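Local coordinates for protein transcriptional activator, putative (PDB 1RTW) that is of unsettled precise function but is a putative transcriptional activator with the all-helical fold of the TENA/THI-4/PQQC family, at residues Arg15-His20 / Phe197-Trp202; His20-Glu25 / Asp203-Gly208. One frame throughout, in Å; residues are numbered along the deposited sequence.

Contact 1: residues Arg15-His20 / Phe197-Trp202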
loop_
_atom_site.group_PDB
_atom_site.type_symbol
_atom_site.label_atom_id
_atom_site.label_comp_id
_atom_site.label_asym_id
_atom_site.label_seq_id
_atom_site.Cartn_x
_atom_site.Cartn_y
_atom_site.Cartn_z
ATOM N N ARG B 15 -11.411 28.519 13.422
ATOM C CA ARG B 15 -11.642 29.949 13.595
ATOM C C ARG B 15 -10.413 30.721 13.132
ATOM O O ARG B 15 -10.530 31.830 12.608
ATOM C CB ARG B 15 -11.949 30.281 15.060
ATOM C CG ARG B 15 -12.743 31.568 15.246
ATOM C CD ARG B 15 -12.811 31.988 16.706
ATOM N NE ARG B 15 -13.363 30.942 17.569
ATOM C CZ ARG B 15 -12.699 30.371 18.574
ATOM N NH1 ARG B 15 -11.453 30.741 18.846
ATOM N NH2 ARG B 15 -13.279 29.424 19.303
ATOM N N ARG B 16 -9.240 30.116 13.311
ATOM C CA ARG B 16 -7.987 30.734 12.898
ATOM C C ARG B 16 -7.894 30.908 11.375
ATOM O O ARG B 16 -7.148 31.768 10.903
ATOM C CB ARG B 16 -6.773 29.977 13.454
ATOM C CG ARG B 16 -6.511 30.170 14.957
ATOM C CD ARG B 16 -5.294 29.360 15.401
ATOM N NE ARG B 16 -5.015 29.458 16.832
ATOM C CZ ARG B 16 -4.144 28.685 17.477
ATOM N NH1 ARG B 16 -3.464 27.751 16.820
ATOM N NH2 ARG B 16 -3.947 28.843 18.782
ATOM N N PHE B 17 -8.626 30.100 10.603
ATOM C CA PHE B 17 -8.617 30.290 9.147
ATOM C C PHE B 17 -9.952 30.778 8.570
ATOM O O PHE B 17 -10.134 30.865 7.353
ATOM C CB PHE B 17 -8.043 29.087 8.369
ATOM C CG PHE B 17 -8.854 27.817 8.456
ATOM C CD1 PHE B 17 -9.971 27.630 7.648
ATOM C CD2 PHE B 17 -8.427 26.756 9.262
ATOM C CE1 PHE B 17 -10.648 26.411 7.628
ATOM C CE2 PHE B 17 -9.092 25.530 9.254
ATOM C CZ PHE B 17 -10.203 25.355 8.432
ATOM N N LEU B 18 -10.854 31.173 9.461
ATOM C CA LEU B 18 -12.159 31.686 9.068
ATOM C C LEU B 18 -12.373 33.053 9.725
ATOM O O LEU B 18 -13.183 33.191 10.650
ATOM C CB LEU B 18 -13.264 30.709 9.493
ATOM C CG LEU B 18 -13.252 29.328 8.830
ATOM C CD1 LEU B 18 -14.219 28.375 9.521
ATOM C CD2 LEU B 18 -13.588 29.473 7.367
ATOM N N PRO B 19 -11.683 34.094 9.223
ATOM C CA PRO B 19 -10.743 34.066 8.102
ATOM C C PRO B 19 -9.264 34.087 8.500
ATOM O O PRO B 19 -8.896 34.458 9.616
ATOM C CB PRO B 19 -11.076 35.356 7.394
ATOM C CG PRO B 19 -11.188 36.301 8.588
ATOM C CD PRO B 19 -11.963 35.489 9.620
ATOM N N HIS B 20 -8.419 33.680 7.564
ATOM C CA HIS B 20 -6.978 33.713 7.774
ATOM C C HIS B 20 -6.531 34.956 7.025
ATOM O O HIS B 20 -7.244 35.428 6.138
ATOM C CB HIS B 20 -6.301 32.481 7.168
ATOM C CG HIS B 20 -4.805 32.521 7.229
ATOM N ND1 HIS B 20 -4.036 33.135 6.265
ATOM C CD2 HIS B 20 -3.934 32.025 8.142
ATOM C CE1 HIS B 20 -2.758 33.017 6.580
ATOM N NE2 HIS B 20 -2.670 32.347 7.716
ATOM N N PHE B 197 -3.045 21.271 9.580
ATOM C CA PHE B 197 -2.382 21.360 8.290
ATOM C C PHE B 197 -3.069 22.388 7.405
ATOM O O PHE B 197 -2.398 23.153 6.715
ATOM C CB PHE B 197 -2.351 19.993 7.606
ATOM C CG PHE B 197 -1.157 19.160 7.973
ATOM C CD1 PHE B 197 0.130 19.658 7.800
ATOM C CD2 PHE B 197 -1.312 17.872 8.452
ATOM C CE1 PHE B 197 1.249 18.879 8.098
ATOM C CE2 PHE B 197 -0.205 17.088 8.753
ATOM C CZ PHE B 197 1.079 17.592 8.573
ATOM N N GLU B 198 -4.399 22.416 7.450
ATOM C CA GLU B 198 -5.186 23.377 6.673
ATOM C C GLU B 198 -4.863 24.798 7.123
ATOM O O GLU B 198 -4.671 25.702 6.310
ATOM C CB GLU B 198 -6.686 23.127 6.874
ATOM C CG GLU B 198 -7.260 22.002 6.021
ATOM C CD GLU B 198 -7.224 22.323 4.533
ATOM O OE1 GLU B 198 -7.607 23.446 4.159
ATOM O OE2 GLU B 198 -6.804 21.466 3.730
ATOM N N LEU B 199 -4.823 24.985 8.437
ATOM C CA LEU B 199 -4.525 26.293 9.013
ATOM C C LEU B 199 -3.127 26.775 8.632
ATOM O O LEU B 199 -2.927 27.940 8.321
ATOM C CB LEU B 199 -4.634 26.230 10.535
ATOM C CG LEU B 199 -4.115 27.485 11.245
ATOM C CD1 LEU B 199 -4.960 28.697 10.884
ATOM C CD2 LEU B 199 -4.091 27.261 12.747
ATOM N N ILE B 200 -2.167 25.863 8.690
ATOM C CA ILE B 200 -0.779 26.157 8.387
ATOM C C ILE B 200 -0.518 26.420 6.908
ATOM O O ILE B 200 0.328 27.244 6.556
ATOM C CB ILE B 200 0.115 24.985 8.882
ATOM C CG1 ILE B 200 0.149 24.977 10.412
ATOM C CG2 ILE B 200 1.528 25.084 8.321
ATOM C CD1 ILE B 200 0.795 23.732 10.994
ATOM N N PHE B 201 -1.254 25.735 6.041
ATOM C CA PHE B 201 -1.051 25.900 4.614
ATOM C C PHE B 201 -1.190 27.344 4.143
ATOM O O PHE B 201 -0.434 27.788 3.273
ATOM C CB PHE B 201 -2.001 24.994 3.832
ATOM C CG PHE B 201 -1.492 24.616 2.482
ATOM C CD1 PHE B 201 -1.722 25.439 1.379
ATOM C CD2 PHE B 201 -0.788 23.422 2.304
ATOM C CE1 PHE B 201 -1.258 25.076 0.116
ATOM C CE2 PHE B 201 -0.318 23.042 1.050
ATOM C CZ PHE B 201 -0.553 23.870 -0.050
ATOM N N TRP B 202 -2.139 28.078 4.722
ATOM C CA TRP B 202 -2.355 29.466 4.326
ATOM C C TRP B 202 -1.107 30.328 4.519
ATOM O O TRP B 202 -0.871 31.249 3.743
ATOM C CB TRP B 202 -3.537 30.070 5.078
ATOM C CG TRP B 202 -4.855 29.402 4.793
ATOM C CD1 TRP B 202 -5.571 28.609 5.644
ATOM C CD2 TRP B 202 -5.598 29.442 3.563
ATOM N NE1 TRP B 202 -6.704 28.147 5.020
ATOM C CE2 TRP B 202 -6.748 28.645 3.750
ATOM C CE3 TRP B 202 -5.398 30.064 2.330
ATOM C CZ2 TRP B 202 -7.698 28.458 2.739
ATOM C CZ3 TRP B 202 -6.343 29.873 1.324
ATOM C CH2 TRP B 202 -7.480 29.079 1.538
#

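Contact 2: residues His20-Glu25 / Asp203-Gly208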
loop_
_atom_site.group_PDB
_atom_site.type_symbol
_atom_site.label_atom_id
_atom_site.label_comp_id
_atom_site.label_asym_id
_atom_site.label_seq_id
_atom_site.Cartn_x
_atom_site.Cartn_y
_atom_site.Cartn_z
ATOM N N HIS B 20 -8.419 33.680 7.564
ATOM C CA HIS B 20 -6.978 33.713 7.774
ATOM C C HIS B 20 -6.531 34.956 7.025
ATOM O O HIS B 20 -7.244 35.428 6.138
ATOM C CB HIS B 20 -6.301 32.481 7.168
ATOM C CG HIS B 20 -4.805 32.521 7.229
ATOM N ND1 HIS B 20 -4.036 33.135 6.265
ATOM C CD2 HIS B 20 -3.934 32.025 8.142
ATOM C CE1 HIS B 20 -2.758 33.017 6.580
ATOM N NE2 HIS B 20 -2.670 32.347 7.716
ATOM N N LYS B 21 -5.358 35.474 7.384
ATOM C CA LYS B 21 -4.788 36.662 6.753
ATOM C C LYS B 21 -4.961 36.624 5.236
ATOM O O LYS B 21 -5.436 37.590 4.629
ATOM C CB LYS B 21 -3.297 36.767 7.107
ATOM C CG LYS B 21 -2.577 37.982 6.554
ATOM C CD LYS B 21 -1.078 37.903 6.857
ATOM C CE LYS B 21 -0.323 39.078 6.255
ATOM N NZ LYS B 21 1.156 38.947 6.456
ATOM N N PHE B 22 -4.643 35.474 4.649
ATOM C CA PHE B 22 -4.741 35.284 3.207
ATOM C C PHE B 22 -6.148 35.521 2.667
ATOM O O PHE B 22 -6.310 36.092 1.586
ATOM C CB PHE B 22 -4.262 33.879 2.830
ATOM C CG PHE B 22 -4.158 33.645 1.347
ATOM C CD1 PHE B 22 -5.224 33.106 0.637
ATOM C CD2 PHE B 22 -2.974 33.931 0.669
ATOM C CE1 PHE B 22 -5.114 32.852 -0.725
ATOM C CE2 PHE B 22 -2.850 33.682 -0.698
ATOM C CZ PHE B 22 -3.924 33.139 -1.397
ATOM N N LEU B 23 -7.158 35.079 3.414
ATOM C CA LEU B 23 -8.549 35.236 3.004
ATOM C C LEU B 23 -9.032 36.679 3.100
ATOM O O LEU B 23 -9.847 37.114 2.289
ATOM C CB LEU B 23 -9.458 34.305 3.811
ATOM C CG LEU B 23 -9.090 32.811 3.781
ATOM C CD1 LEU B 23 -10.110 32.009 4.557
ATOM C CD2 LEU B 23 -9.001 32.291 2.356
ATOM N N ILE B 24 -8.531 37.415 4.090
ATOM C CA ILE B 24 -8.899 38.818 4.268
ATOM C C ILE B 24 -8.388 39.614 3.076
ATOM O O ILE B 24 -9.080 40.492 2.555
ATOM C CB ILE B 24 -8.252 39.424 5.530
ATOM C CG1 ILE B 24 -8.790 38.746 6.786
ATOM C CG2 ILE B 24 -8.499 40.928 5.582
ATOM C CD1 ILE B 24 -8.064 39.167 8.054
ATOM N N GLU B 25 -7.178 39.287 2.641
ATOM C CA GLU B 25 -6.569 39.989 1.530
ATOM C C GLU B 25 -7.227 39.650 0.209
ATOM O O GLU B 25 -7.331 40.504 -0.667
ATOM C CB GLU B 25 -5.065 39.739 1.504
ATOM C CG GLU B 25 -4.381 40.238 2.768
ATOM C CD GLU B 25 -2.873 40.133 2.729
ATOM O OE1 GLU B 25 -2.309 39.590 1.758
ATOM O OE2 GLU B 25 -2.250 40.609 3.692
ATOM N N ASP B 203 -0.293 30.004 5.524
ATOM C CA ASP B 203 0.937 30.758 5.795
ATOM C C ASP B 203 1.985 30.656 4.684
ATOM O O ASP B 203 2.821 31.548 4.533
ATOM C CB ASP B 203 1.578 30.307 7.115
ATOM C CG ASP B 203 0.735 30.648 8.328
ATOM O OD1 ASP B 203 0.693 29.830 9.276
ATOM O OD2 ASP B 203 0.120 31.737 8.336
ATOM N N ILE B 204 1.938 29.571 3.916
ATOM C CA ILE B 204 2.886 29.338 2.831
ATOM C C ILE B 204 3.012 30.522 1.877
ATOM O O ILE B 204 4.105 30.832 1.418
ATOM C CB ILE B 204 2.517 28.062 2.036
ATOM C CG1 ILE B 204 2.756 26.820 2.899
ATOM C CG2 ILE B 204 3.332 27.971 0.767
ATOM C CD1 ILE B 204 2.247 25.528 2.275
ATOM N N ALA B 205 1.899 31.189 1.593
ATOM C CA ALA B 205 1.916 32.334 0.694
ATOM C C ALA B 205 2.884 33.438 1.145
ATOM O O ALA B 205 3.486 34.129 0.317
ATOM C CB ALA B 205 0.524 32.889 0.558
ATOM N N TYR B 206 3.050 33.585 2.459
ATOM C CA TYR B 206 3.930 34.613 3.001
ATOM C C TYR B 206 5.341 34.120 3.275
ATOM O O TYR B 206 6.198 34.882 3.722
ATOM C CB TYR B 206 3.292 35.246 4.237
ATOM C CG TYR B 206 1.888 35.714 3.933
ATOM C CD1 TYR B 206 1.666 36.874 3.195
ATOM C CD2 TYR B 206 0.789 34.923 4.267
ATOM C CE1 TYR B 206 0.385 37.229 2.780
ATOM C CE2 TYR B 206 -0.494 35.265 3.863
ATOM C CZ TYR B 206 -0.691 36.418 3.113
ATOM O OH TYR B 206 -1.958 36.730 2.676
ATOM N N GLY B 207 5.575 32.840 2.987
ATOM C CA GLY B 207 6.890 32.249 3.166
ATOM C C GLY B 207 7.879 32.923 2.234
ATOM O O GLY B 207 7.503 33.410 1.164
ATOM N N GLY B 208 9.152 32.913 2.606
ATOM C CA GLY B 208 10.146 33.581 1.790
ATOM C C GLY B 208 10.066 35.045 2.172
ATOM O O GLY B 208 9.902 35.921 1.319
#

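Contact 1: residues Arg15-His20 / Phe197-Trp202
Glu198 opens the contact, its CB lying 4.2 Å from CE2 of Phe17. Its chain bends at chi2, its OE2 is hydrogen-bonded to Tyr105 OH, and a phosphate ion lies about 6 Å from the side chain. One residue on, Leu199 buries more area against the loop than any other residue of the contact. With CG anti to the backbone N (chi1 170°), its two methyls lie along the start of the Arg16 chain: Leu199 CD1 comes to 3.4 Å from Arg16 CB, while Leu199 CD2 meets Arg16 CD at 3.6 Å. The extended Arg16 chain crosses the leucine obliquely; the closest atoms, CB and CD, belong to its aliphatic part, and Leu199 CD2 lies near the guanidinium plane, at its edge. Leu199 CD1 also reaches Phe17 CB.

In this all-helical fold, the loop between helix 11-15 and helix 21-28 rests on the C-terminal end of helix 181-201, and no hydrogen bond crosses the interface; apolar packing by Leu199 and an aromatic cluster of Phe17, His20 and Trp202 hold it instead. Phe17 takes the crowded rotamer, CG between the backbone N and the carbonyl carbon (chi1 66°), and Phe17 CB lies 3.7 Å from Trp202 CD1, the two rings meeting obliquely. Trp202 then offers His20 a CH-pi contact: Trp202 CB sits 3.3 Å from the centroid of the His20 imidazole, 9° off the ring normal. The indole itself is slid aside, barely overlapping the imidazole. Both imidazole nitrogens remain engaged, ND1 with Phe22 N and NE2 with Asp203 OD2.

Contact 2: residues His20-Glu25 / Asp203-Gly208
A side-chain N-cap starts helix 21-28 here, and the capping residue, His20, also ties that helix to the segment following helix 181-201. His20 ND1 accepts from Phe22 N at 2.9 Å along a nearly straight line (N-H...acceptor angle 170°). Because ND1 is the acceptor, NE2 must carry the proton, and His20 NE2 donates to Asp203 OD2 at 2.9 Å. The carboxylate oxygen lies in the imidazole plane, but the donor stands well above the carboxylate plane (49° out of it). An imidazole gripped at both nitrogens is fixed in rotation, and the carboxylate would be expected to favour and polarise the neutral tautomer with the proton on NE2.

Tyr206 has the largest buried area of any residue here, its ring sandwiched off-centre between two groups. Over one face runs the fully extended chain of Lys21, with Lys21 NZ 4.2 Å from the centroid of the Tyr206 ring, a cation-pi contact, and CD making a CH-pi contact over the same face. Ala205 CB lies over the opposite face, toward the rim. The phenol reaches Glu25 tip to tip, Tyr206 OH giving a weak hydrogen bond to Glu25 OE1 at 3.0 Å, with ring and carboxylate planes 87° apart. Tyr206 OH also lies 3.2 Å from Phe22 CA, so the ring's far end is pressed close to the first turn of the helix. Phe22 CD2 packs on Ala205 CB at 3.7 Å.

Around this joint, helix 33-60 borders the 203-208 side: Trp39 meets the Phe22 ring and touches Ala205, whose carbonyl oxygen accepts from Asn35 ND2. Arg101 of helix 100-115 touches Asp203, and Leu23 packs on helix 118-142.

Overall arrangement
From the N terminus, the chain leaves helix 11-15, passes through the loop 15-20 and enters helix 21-28; about 176 largely helical residues later it returns along helix 181-201 and its C-terminal extension. Contact 1 closes that long excursion at the loop, and contact 2 closes it again at the start of helix 21-28. Because both pairs advance in the same sense, the two closures cross rather than nest. Their centres are 9 Å apart and they share His20. Packing joins them directly: Trp202 CE3 lies 3.5 Å from Phe22 CD1. Together they fasten the N-terminal helices to the C-terminal end of the chain.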